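Local coordinates for fructooligosaccharide ABC transporter substrate-binding protein FusA (PDB 5G5Y), which captures short- and long-chain fructooligosaccharides, preferring tetrasaccharides and larger, and delivers them to an ABC transporter for import into Streptococcus pneumoniae, at residues Phe198-His209 against Thr221-Val231; Ser281-Ala289 against Leu407-Tyr415. All blocks are in the same frame, centred on the assembly; numbering follows the deposited sequence.

Interaction 1: residues Phe198-His209 against Thr221-Val231. With CA (calcium ion), chain D.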
loop_
_atom_site.group_PDB
_atom_site.type_symbol
_atom_site.label_atom_id
_atom_site.label_comp_id
_atom_site.label_asym_id
_atom_site.label_seq_id
_atom_site.Cartn_x
_atom_site.Cartn_y
_atom_site.Cartn_z
ATOM N N PHE A 198 -17.600 4.637 6.496
ATOM C CA PHE A 198 -18.249 5.860 5.989
ATOM C C PHE A 198 -19.031 5.649 4.699
ATOM O O PHE A 198 -20.019 6.364 4.463
ATOM C CB PHE A 198 -17.232 7.007 5.828
ATOM C CG PHE A 198 -16.981 7.763 7.121
ATOM C CD1 PHE A 198 -17.014 7.115 8.375
ATOM C CD2 PHE A 198 -16.736 9.128 7.097
ATOM C CE1 PHE A 198 -16.790 7.825 9.557
ATOM C CE2 PHE A 198 -16.513 9.842 8.270
ATOM C CZ PHE A 198 -16.537 9.189 9.504
ATOM N N ALA A 199 -18.578 4.702 3.883
ATOM C CA ALA A 199 -19.197 4.379 2.606
ATOM C C ALA A 199 -20.630 3.840 2.745
ATOM O O ALA A 199 -21.426 3.946 1.800
ATOM C CB ALA A 199 -18.322 3.402 1.818
ATOM N N ALA A 200 -20.980 3.345 3.932
ATOM C CA ALA A 200 -22.383 3.057 4.229
ATOM C C ALA A 200 -23.293 4.258 4.078
ATOM O O ALA A 200 -24.495 4.059 3.868
ATOM C CB ALA A 200 -22.546 2.404 5.602
ATOM N N PHE A 201 -22.731 5.478 4.115
ATOM C CA PHE A 201 -23.499 6.716 4.030
ATOM C C PHE A 201 -23.403 7.343 2.672
ATOM O O PHE A 201 -23.866 8.469 2.447
ATOM C CB PHE A 201 -23.066 7.666 5.167
ATOM C CG PHE A 201 -23.299 7.063 6.520
ATOM C CD1 PHE A 201 -24.544 7.173 7.121
ATOM C CD2 PHE A 201 -22.330 6.268 7.122
ATOM C CE1 PHE A 201 -24.788 6.524 8.334
ATOM C CE2 PHE A 201 -22.573 5.608 8.314
ATOM C CZ PHE A 201 -23.802 5.771 8.938
ATOM N N GLY A 202 -22.822 6.602 1.731
ATOM C CA GLY A 202 -22.569 7.120 0.421
ATOM C C GLY A 202 -21.164 7.668 0.313
ATOM O O GLY A 202 -20.688 8.365 1.220
ATOM N N ILE A 203 -20.497 7.323 -0.802
ATOM C CA ILE A 203 -19.183 7.886 -1.185
ATOM C C ILE A 203 -18.019 7.385 -0.339
ATOM O O ILE A 203 -17.040 6.800 -0.867
ATOM C CB ILE A 203 -19.186 9.430 -1.242
ATOM C CG1 ILE A 203 -20.281 9.878 -2.205
ATOM C CG2 ILE A 203 -17.837 9.929 -1.721
ATOM C CD1 ILE A 203 -20.465 11.370 -2.357
ATOM N N GLY A 204 -18.082 7.669 0.954
ATOM C CA GLY A 204 -17.104 7.141 1.880
ATOM C C GLY A 204 -15.838 7.967 1.938
ATOM O O GLY A 204 -15.855 9.171 1.662
ATOM N N ASP A 205 -14.749 7.316 2.316
ATOM C CA ASP A 205 -13.506 8.002 2.682
ATOM C C ASP A 205 -12.286 7.095 2.475
ATOM O O ASP A 205 -12.397 5.872 2.446
ATOM C CB ASP A 205 -13.590 8.463 4.142
ATOM C CG ASP A 205 -12.511 9.484 4.527
ATOM O OD1 ASP A 205 -12.042 10.247 3.625
ATOM O OD2 ASP A 205 -12.140 9.525 5.753
ATOM N N ASN A 206 -11.110 7.696 2.354
ATOM C CA ASN A 206 -9.873 6.918 2.368
ATOM C C ASN A 206 -8.762 7.794 2.914
ATOM O O ASN A 206 -9.020 8.965 3.220
ATOM C CB ASN A 206 -9.563 6.352 0.989
ATOM C CG ASN A 206 -9.416 7.416 -0.077
ATOM O OD1 ASN A 206 -8.837 8.489 0.154
ATOM N ND2 ASN A 206 -9.885 7.110 -1.280
ATOM N N ASP A 207 -7.557 7.247 3.038
ATOM C CA ASP A 207 -6.452 7.990 3.692
ATOM C C ASP A 207 -6.032 9.238 2.935
ATOM O O ASP A 207 -5.421 10.101 3.532
ATOM C CB ASP A 207 -5.258 7.064 3.966
ATOM C CG ASP A 207 -5.521 6.090 5.103
ATOM O OD1 ASP A 207 -6.521 6.289 5.852
ATOM O OD2 ASP A 207 -4.736 5.124 5.273
ATOM N N ASP A 208 -6.322 9.327 1.637
ATOM C CA ASP A 208 -6.085 10.564 0.858
ATOM C C ASP A 208 -7.275 11.541 0.884
ATOM O O ASP A 208 -7.178 12.637 0.348
ATOM C CB ASP A 208 -5.832 10.235 -0.608
ATOM C CG ASP A 208 -4.617 9.343 -0.811
ATOM O OD1 ASP A 208 -3.557 9.618 -0.232
ATOM O OD2 ASP A 208 -4.721 8.343 -1.553
ATOM N N HIS A 209 -8.398 11.124 1.479
ATOM C CA HIS A 209 -9.679 11.832 1.397
ATOM C C HIS A 209 -10.027 12.206 -0.042
ATOM O O HIS A 209 -10.544 13.296 -0.299
ATOM C CB HIS A 209 -9.709 13.064 2.290
ATOM C CG HIS A 209 -9.264 12.806 3.692
ATOM N ND1 HIS A 209 -9.878 11.881 4.507
ATOM C CD2 HIS A 209 -8.248 13.328 4.414
ATOM C CE1 HIS A 209 -9.225 11.808 5.654
ATOM N NE2 HIS A 209 -8.248 12.688 5.631
ATOM N N THR A 221 -13.353 13.796 -0.027
ATOM C CA THR A 221 -14.385 13.099 0.714
ATOM C C THR A 221 -14.741 13.772 2.036
ATOM O O THR A 221 -15.842 13.613 2.538
ATOM C CB THR A 221 -13.962 11.661 0.997
ATOM O OG1 THR A 221 -12.704 11.690 1.653
ATOM C CG2 THR A 221 -13.853 10.861 -0.298
ATOM N N ALA A 222 -13.812 14.522 2.604
ATOM C CA ALA A 222 -14.005 15.020 3.940
ATOM C C ALA A 222 -14.735 16.378 4.063
ATOM O O ALA A 222 -14.803 16.917 5.158
ATOM C CB ALA A 222 -12.675 15.033 4.658
ATOM N N ASP A 223 -15.305 16.902 2.980
ATOM C CA ASP A 223 -16.282 18.017 3.061
ATOM C C ASP A 223 -17.675 17.643 2.516
ATOM O O ASP A 223 -18.464 18.523 2.243
ATOM C CB ASP A 223 -15.735 19.248 2.337
ATOM C CG ASP A 223 -15.666 19.066 0.819
ATOM O OD1 ASP A 223 -15.837 17.898 0.347
ATOM O OD2 ASP A 223 -15.447 20.095 0.134
ATOM N N ASN A 224 -17.962 16.340 2.362
ATOM C CA ASN A 224 -19.244 15.874 1.822
ATOM C C ASN A 224 -20.269 15.736 2.974
ATOM O O ASN A 224 -19.910 15.331 4.075
ATOM C CB ASN A 224 -19.079 14.485 1.188
ATOM C CG ASN A 224 -18.292 14.513 -0.108
ATOM O OD1 ASN A 224 -18.178 15.565 -0.791
ATOM N ND2 ASN A 224 -17.793 13.358 -0.501
ATOM N N ASP A 225 -21.530 16.027 2.696
ATOM C CA ASP A 225 -22.611 15.723 3.655
ATOM C C ASP A 225 -22.559 14.263 4.115
ATOM O O ASP A 225 -22.890 13.967 5.257
ATOM C CB ASP A 225 -23.965 16.003 3.034
ATOM C CG ASP A 225 -24.201 17.491 2.784
ATOM O OD1 ASP A 225 -23.383 18.337 3.237
ATOM O OD2 ASP A 225 -25.231 17.798 2.150
ATOM N N ASN A 226 -22.136 13.366 3.221
ATOM C CA ASN A 226 -22.029 11.914 3.538
ATOM C C ASN A 226 -21.040 11.643 4.635
ATOM O O ASN A 226 -21.237 10.769 5.444
ATOM C CB ASN A 226 -21.613 11.093 2.305
ATOM C CG ASN A 226 -22.361 11.501 1.061
ATOM O OD1 ASN A 226 -22.126 12.609 0.549
ATOM N ND2 ASN A 226 -23.318 10.672 0.597
ATOM N N TYR A 227 -19.941 12.394 4.620
ATOM C CA TYR A 227 -18.892 12.253 5.593
ATOM C C TYR A 227 -19.384 12.720 6.969
ATOM O O TYR A 227 -19.076 12.094 7.966
ATOM C CB TYR A 227 -17.710 13.082 5.164
ATOM C CG TYR A 227 -16.500 13.051 6.032
ATOM C CD1 TYR A 227 -16.386 13.924 7.086
ATOM C CD2 TYR A 227 -15.411 12.202 5.747
ATOM C CE1 TYR A 227 -15.235 13.966 7.849
ATOM C CE2 TYR A 227 -14.261 12.212 6.548
ATOM C CZ TYR A 227 -14.187 13.109 7.586
ATOM O OH TYR A 227 -13.057 13.165 8.386
ATOM N N LYS A 228 -20.112 13.835 6.985
ATOM C CA LYS A 228 -20.761 14.333 8.206
ATOM C C LYS A 228 -21.681 13.252 8.807
ATOM O O LYS A 228 -21.623 13.022 10.010
ATOM C CB LYS A 228 -21.493 15.650 7.939
ATOM C CG LYS A 228 -22.357 16.107 9.099
ATOM C CD LYS A 228 -22.820 17.537 8.943
ATOM C CE LYS A 228 -24.045 17.655 8.092
ATOM N NZ LYS A 228 -24.685 18.977 8.374
ATOM N N GLU A 229 -22.488 12.585 7.972
ATOM C CA GLU A 229 -23.344 11.500 8.447
ATOM C C GLU A 229 -22.543 10.336 9.026
ATOM O O GLU A 229 -22.966 9.743 10.011
ATOM C CB GLU A 229 -24.345 11.024 7.356
ATOM C CG GLU A 229 -25.298 12.110 6.882
ATOM C CD GLU A 229 -26.139 12.712 8.013
ATOM O OE1 GLU A 229 -26.691 11.944 8.830
ATOM O OE2 GLU A 229 -26.191 13.948 8.113
ATOM N N GLY A 230 -21.408 9.991 8.407
ATOM C CA GLY A 230 -20.506 8.995 8.940
ATOM C C GLY A 230 -19.990 9.370 10.306
ATOM O O GLY A 230 -19.962 8.561 11.231
ATOM N N VAL A 231 -19.558 10.608 10.437
ATOM C CA VAL A 231 -19.055 11.089 11.710
ATOM C C VAL A 231 -20.166 11.032 12.767
ATOM O O VAL A 231 -19.918 10.585 13.890
ATOM C CB VAL A 231 -18.442 12.513 11.609
ATOM C CG1 VAL A 231 -18.001 12.982 12.989
ATOM C CG2 VAL A 231 -17.252 12.525 10.680
HETATM CA CA CA D . -16.427 16.716 -1.738
HETATM O O HOH W 1 -17.652 11.329 1.668
HETATM O O HOH W 2 -11.507 10.733 8.062
HETATM O O HOH W 3 -18.088 16.922 -3.351
HETATM O O HOH W 4 -14.775 17.854 -3.369
HETATM O O HOH W 5 -17.782 18.748 -2.180
#
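Asp205 and Thr221 illustrate how a single carboxylate oxygen can gather a loop against the approach to a helix. Thr221 OG1 donates to Asp205 OD1 at 2.5 Å on the anti side, somewhat out of the carboxylate plane, while His209 ND1, in the plane of its ring, meets the syn lone pair of that same OD1 at 2.9 Å in an almost straight bond (171°). With Asp205 CG anti to the backbone N (chi1 -166°), the carboxylate is carried between these donors and Tyr227. Two donors thus fix its rotation and would be expected to stabilise its negative charge. OD2 lies at the edge of the Tyr227 ring, and a water joins it to the phenol OH. Elsewhere, Thr221 N bonds to His209 O, and Asn226 ND2 donates to Phe201 O at 2.9 Å, the oxygen lying near the amide plane.

Phe198 pushes its edge onto a face of Tyr227 in a T-shaped stack (centroids 5.0 Å apart, planes at 72°); Ala222 CA covers the other face. Gly230 brings its CA to 3.8 Å from the Phe198 ring centroid, and the same CA also lies over Phe201.

Asp223 OD1 (2.5 Å) and Asn224 OD1 (2.3 Å) bind calcium, whose site is completed by Asp219, Phe220 and three waters. Helices 429-455 and 459-472 flank Tyr227 and Val231 of helix 225-239, while strand 210-212 backs Ile203 and Thr221 through Val211.

Interaction 2: residues Ser281-Ala289 against Leu407-Tyr415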
loop_
_atom_site.group_PDB
_atom_site.type_symbol
_atom_site.label_atom_id
_atom_site.label_comp_id
_atom_site.label_asym_id
_atom_site.label_seq_id
_atom_site.Cartn_x
_atom_site.Cartn_y
_atom_site.Cartn_z
ATOM N N SER A 281 -12.618 -17.329 15.604
ATOM C CA SER A 281 -13.460 -16.483 16.471
ATOM C C SER A 281 -13.858 -15.155 15.795
ATOM O O SER A 281 -14.917 -14.624 16.119
ATOM C CB SER A 281 -12.747 -16.165 17.788
ATOM O OG SER A 281 -12.376 -17.363 18.446
ATOM N N TYR A 282 -13.002 -14.656 14.875
ATOM C CA TYR A 282 -13.243 -13.412 14.123
ATOM C C TYR A 282 -13.368 -13.677 12.624
ATOM O O TYR A 282 -12.681 -14.572 12.063
ATOM C CB TYR A 282 -12.108 -12.422 14.375
ATOM C CG TYR A 282 -12.149 -11.851 15.750
ATOM C CD1 TYR A 282 -11.516 -12.496 16.808
ATOM C CD2 TYR A 282 -12.842 -10.664 16.015
ATOM C CE1 TYR A 282 -11.575 -11.978 18.094
ATOM C CE2 TYR A 282 -12.883 -10.122 17.297
ATOM C CZ TYR A 282 -12.253 -10.791 18.338
ATOM O OH TYR A 282 -12.298 -10.281 19.634
ATOM N N ASP A 283 -14.262 -12.916 11.983
ATOM C CA ASP A 283 -14.431 -12.996 10.542
ATOM C C ASP A 283 -14.749 -11.595 10.004
ATOM O O ASP A 283 -14.918 -10.661 10.779
ATOM C CB ASP A 283 -15.577 -13.949 10.203
ATOM C CG ASP A 283 -15.378 -14.669 8.874
ATOM O OD1 ASP A 283 -14.548 -14.247 8.039
ATOM O OD2 ASP A 283 -16.077 -15.667 8.660
ATOM N N VAL A 284 -14.833 -11.490 8.682
ATOM C CA VAL A 284 -15.116 -10.238 7.984
ATOM C C VAL A 284 -16.528 -9.745 8.309
ATOM O O VAL A 284 -17.503 -10.505 8.253
ATOM C CB VAL A 284 -14.995 -10.376 6.455
ATOM C CG1 VAL A 284 -15.176 -9.015 5.800
ATOM C CG2 VAL A 284 -13.659 -10.992 6.033
ATOM N N LEU A 285 -16.619 -8.482 8.700
ATOM C CA LEU A 285 -17.903 -7.830 8.865
ATOM C C LEU A 285 -18.367 -7.504 7.443
ATOM O O LEU A 285 -17.695 -6.708 6.763
ATOM C CB LEU A 285 -17.750 -6.537 9.678
ATOM C CG LEU A 285 -19.038 -5.742 9.926
ATOM C CD1 LEU A 285 -19.971 -6.521 10.828
ATOM C CD2 LEU A 285 -18.766 -4.392 10.530
ATOM N N PRO A 286 -19.474 -8.091 6.988
ATOM C CA PRO A 286 -19.908 -7.725 5.636
ATOM C C PRO A 286 -20.252 -6.246 5.472
ATOM O O PRO A 286 -20.540 -5.549 6.456
ATOM C CB PRO A 286 -21.171 -8.566 5.414
ATOM C CG PRO A 286 -21.185 -9.573 6.530
ATOM C CD PRO A 286 -20.441 -8.982 7.659
ATOM N N VAL A 287 -20.272 -5.805 4.236
ATOM C CA VAL A 287 -20.598 -4.420 3.910
ATOM C C VAL A 287 -22.024 -4.125 4.422
ATOM O O VAL A 287 -22.969 -4.898 4.157
ATOM C CB VAL A 287 -20.469 -4.169 2.407
ATOM C CG1 VAL A 287 -21.030 -2.795 2.014
ATOM C CG2 VAL A 287 -19.010 -4.313 2.029
ATOM N N LEU A 288 -22.160 -3.044 5.173
ATOM C CA LEU A 288 -23.446 -2.668 5.799
ATOM C C LEU A 288 -24.197 -1.636 4.977
ATOM O O LEU A 288 -23.609 -0.699 4.442
ATOM C CB LEU A 288 -23.177 -2.078 7.161
ATOM C CG LEU A 288 -22.374 -2.980 8.089
ATOM C CD1 LEU A 288 -22.116 -2.285 9.418
ATOM C CD2 LEU A 288 -23.106 -4.279 8.361
ATOM N N ALA A 289 -25.504 -1.771 4.916
ATOM C CA ALA A 289 -26.317 -0.738 4.302
ATOM C C ALA A 289 -26.507 0.354 5.322
ATOM O O ALA A 289 -26.737 0.085 6.514
ATOM C CB ALA A 289 -27.646 -1.306 3.851
ATOM N N LEU A 407 -11.173 -12.737 0.113
ATOM C CA LEU A 407 -12.096 -11.975 0.965
ATOM C C LEU A 407 -12.535 -10.669 0.298
ATOM O O LEU A 407 -13.716 -10.323 0.298
ATOM C CB LEU A 407 -11.470 -11.636 2.322
ATOM C CG LEU A 407 -11.114 -12.830 3.248
ATOM C CD1 LEU A 407 -10.479 -12.373 4.543
ATOM C CD2 LEU A 407 -12.338 -13.651 3.549
ATOM N N ILE A 408 -11.572 -9.939 -0.275
ATOM C CA ILE A 408 -11.865 -8.690 -0.976
ATOM C C ILE A 408 -12.905 -8.914 -2.084
ATOM O O ILE A 408 -13.898 -8.163 -2.193
ATOM C CB ILE A 408 -10.575 -8.017 -1.482
ATOM C CG1 ILE A 408 -9.797 -7.459 -0.283
ATOM C CG2 ILE A 408 -10.863 -6.923 -2.503
ATOM C CD1 ILE A 408 -8.376 -7.088 -0.608
ATOM N N LYS A 409 -12.678 -9.944 -2.889
ATOM C CA LYS A 409 -13.578 -10.280 -3.950
ATOM C C LYS A 409 -14.995 -10.654 -3.460
ATOM O O LYS A 409 -15.976 -10.216 -4.056
ATOM C CB LYS A 409 -13.008 -11.423 -4.810
ATOM C CG LYS A 409 -13.740 -11.476 -6.142
ATOM C CD LYS A 409 -13.312 -12.636 -7.020
ATOM C CE LYS A 409 -13.990 -12.589 -8.412
ATOM N NZ LYS A 409 -14.511 -11.243 -8.824
ATOM N N GLU A 410 -15.064 -11.506 -2.432
ATOM C CA GLU A 410 -16.318 -12.021 -1.856
ATOM C C GLU A 410 -17.149 -10.907 -1.190
ATOM O O GLU A 410 -18.342 -10.798 -1.460
ATOM C CB GLU A 410 -15.983 -13.065 -0.782
ATOM C CG GLU A 410 -17.151 -13.638 0.009
ATOM C CD GLU A 410 -16.746 -14.772 0.974
ATOM O OE1 GLU A 410 -15.528 -15.061 1.158
ATOM O OE2 GLU A 410 -17.665 -15.351 1.592
ATOM N N TYR A 411 -16.502 -10.078 -0.367
ATOM C CA TYR A 411 -17.223 -9.107 0.468
ATOM C C TYR A 411 -17.347 -7.701 -0.119
ATOM O O TYR A 411 -18.345 -7.025 0.131
ATOM C CB TYR A 411 -16.570 -9.012 1.844
ATOM C CG TYR A 411 -16.797 -10.257 2.662
ATOM C CD1 TYR A 411 -18.029 -10.483 3.294
ATOM C CD2 TYR A 411 -15.801 -11.233 2.793
ATOM C CE1 TYR A 411 -18.263 -11.647 4.024
ATOM C CE2 TYR A 411 -16.026 -12.398 3.535
ATOM C CZ TYR A 411 -17.243 -12.587 4.175
ATOM O OH TYR A 411 -17.458 -13.748 4.957
ATOM N N TYR A 412 -16.328 -7.242 -0.838
ATOM C CA TYR A 412 -16.215 -5.794 -1.144
ATOM C C TYR A 412 -16.380 -5.414 -2.608
ATOM O O TYR A 412 -17.032 -4.423 -2.936
ATOM C CB TYR A 412 -14.902 -5.247 -0.651
ATOM C CG TYR A 412 -14.557 -5.488 0.779
ATOM C CD1 TYR A 412 -15.510 -5.385 1.792
ATOM C CD2 TYR A 412 -13.257 -5.795 1.134
ATOM C CE1 TYR A 412 -15.188 -5.615 3.105
ATOM C CE2 TYR A 412 -12.899 -5.972 2.461
ATOM C CZ TYR A 412 -13.864 -5.866 3.447
ATOM O OH TYR A 412 -13.514 -6.076 4.765
ATOM N N VAL A 413 -15.760 -6.175 -3.502
ATOM C CA VAL A 413 -15.802 -5.853 -4.909
ATOM C C VAL A 413 -17.204 -5.574 -5.494
ATOM O O VAL A 413 -17.359 -4.589 -6.214
ATOM C CB VAL A 413 -15.016 -6.877 -5.716
ATOM C CG1 VAL A 413 -15.264 -6.736 -7.224
ATOM C CG2 VAL A 413 -13.533 -6.704 -5.392
ATOM N N PRO A 414 -18.232 -6.364 -5.120
ATOM C CA PRO A 414 -19.571 -6.084 -5.632
ATOM C C PRO A 414 -20.119 -4.681 -5.325
ATOM O O PRO A 414 -21.002 -4.192 -6.054
ATOM C CB PRO A 414 -20.444 -7.163 -4.967
ATOM C CG PRO A 414 -19.507 -8.276 -4.634
ATOM C CD PRO A 414 -18.214 -7.594 -4.286
ATOM N N TYR A 415 -19.566 -4.034 -4.291
ATOM C CA TYR A 415 -20.030 -2.736 -3.822
ATOM C C TYR A 415 -19.082 -1.573 -4.185
ATOM O O TYR A 415 -19.373 -0.463 -3.803
ATOM C CB TYR A 415 -20.231 -2.795 -2.325
ATOM C CG TYR A 415 -21.150 -3.924 -1.982
ATOM C CD1 TYR A 415 -22.486 -3.873 -2.371
ATOM C CD2 TYR A 415 -20.682 -5.063 -1.349
ATOM C CE1 TYR A 415 -23.334 -4.921 -2.142
ATOM C CE2 TYR A 415 -21.543 -6.130 -1.081
ATOM C CZ TYR A 415 -22.855 -6.047 -1.496
ATOM O OH TYR A 415 -23.716 -7.056 -1.221
HETATM O O HOH W 6 -15.429 -15.274 5.537
HETATM O O HOH W 7 -18.404 -12.927 7.417
HETATM O O HOH W 8 -15.186 -5.633 6.696
HETATM O O HOH W 9 -20.152 -7.762 1.886
#
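Edge strand 282-284 of a four-stranded mixed sheet packs against the C-terminal end of helix 399-412, the two short axes 11.0 Å apart at an angle of 68°, and Val284 meeting Tyr411 is the heart of this strand-helix contact. Val284 lies over one face of the phenol ring in a CH-pi contact, its CB 3.8 Å from the ring centroid. Both methyls stay on the ring while reaching further: CG2 meets Leu407 CD1 at 3.8 Å, whereas CG1, anti to the backbone N (chi1 -175°), is carried toward the hydroxyl end of Tyr412. Pro286 adds its CA and CB beside Tyr411 CD1.

Beyond the strand, Val287 offers one methyl to three residues. CG2 sits at the edge of the Tyr412 ring, 3.7 Å from CD1, touches Tyr415 CD2 and lies against the carbonyl O of Tyr411. These contacts fall where the helix widens into a pi-type turn: Tyr412 N and Val413 N both bond to Ile408 O, from opposite faces of its plane.

No direct hydrogen bond joins the segments; waters bridge them. Tyr411 OH is linked through one water to Asp283 OD1 and through another to Val284 O; Asp283 OD2 also forms a salt bridge with Lys143. A further water accepts from Val287 N and donates to Tyr411 O. Tyr412 OH donates to a fourth at 2.6 Å, which in turn donates to Leu285 O at 2.7 Å.

Interaction 1 closes along the chain before interaction 2 opens; their centres are 19 Å apart, and they touch where Ala200 CB of 198-209 packs 3.5 Å from Leu288 O of 281-289. A second connection runs through Phe196, just ahead of interaction 1, whose ring meets that of Tyr412 in interaction 2. The two differ in chemistry: interaction 1 has direct hydrogen bonds and supplies two calcium ligands, whereas the polar links between the segments of interaction 2 all pass through water. In interaction 2, Leu407 is about 9 Å from substrate-binding Trp270 and Tyr412 about 11 Å from Asn191, side chain to side chain, which places this contact near the fructooligosaccharide site.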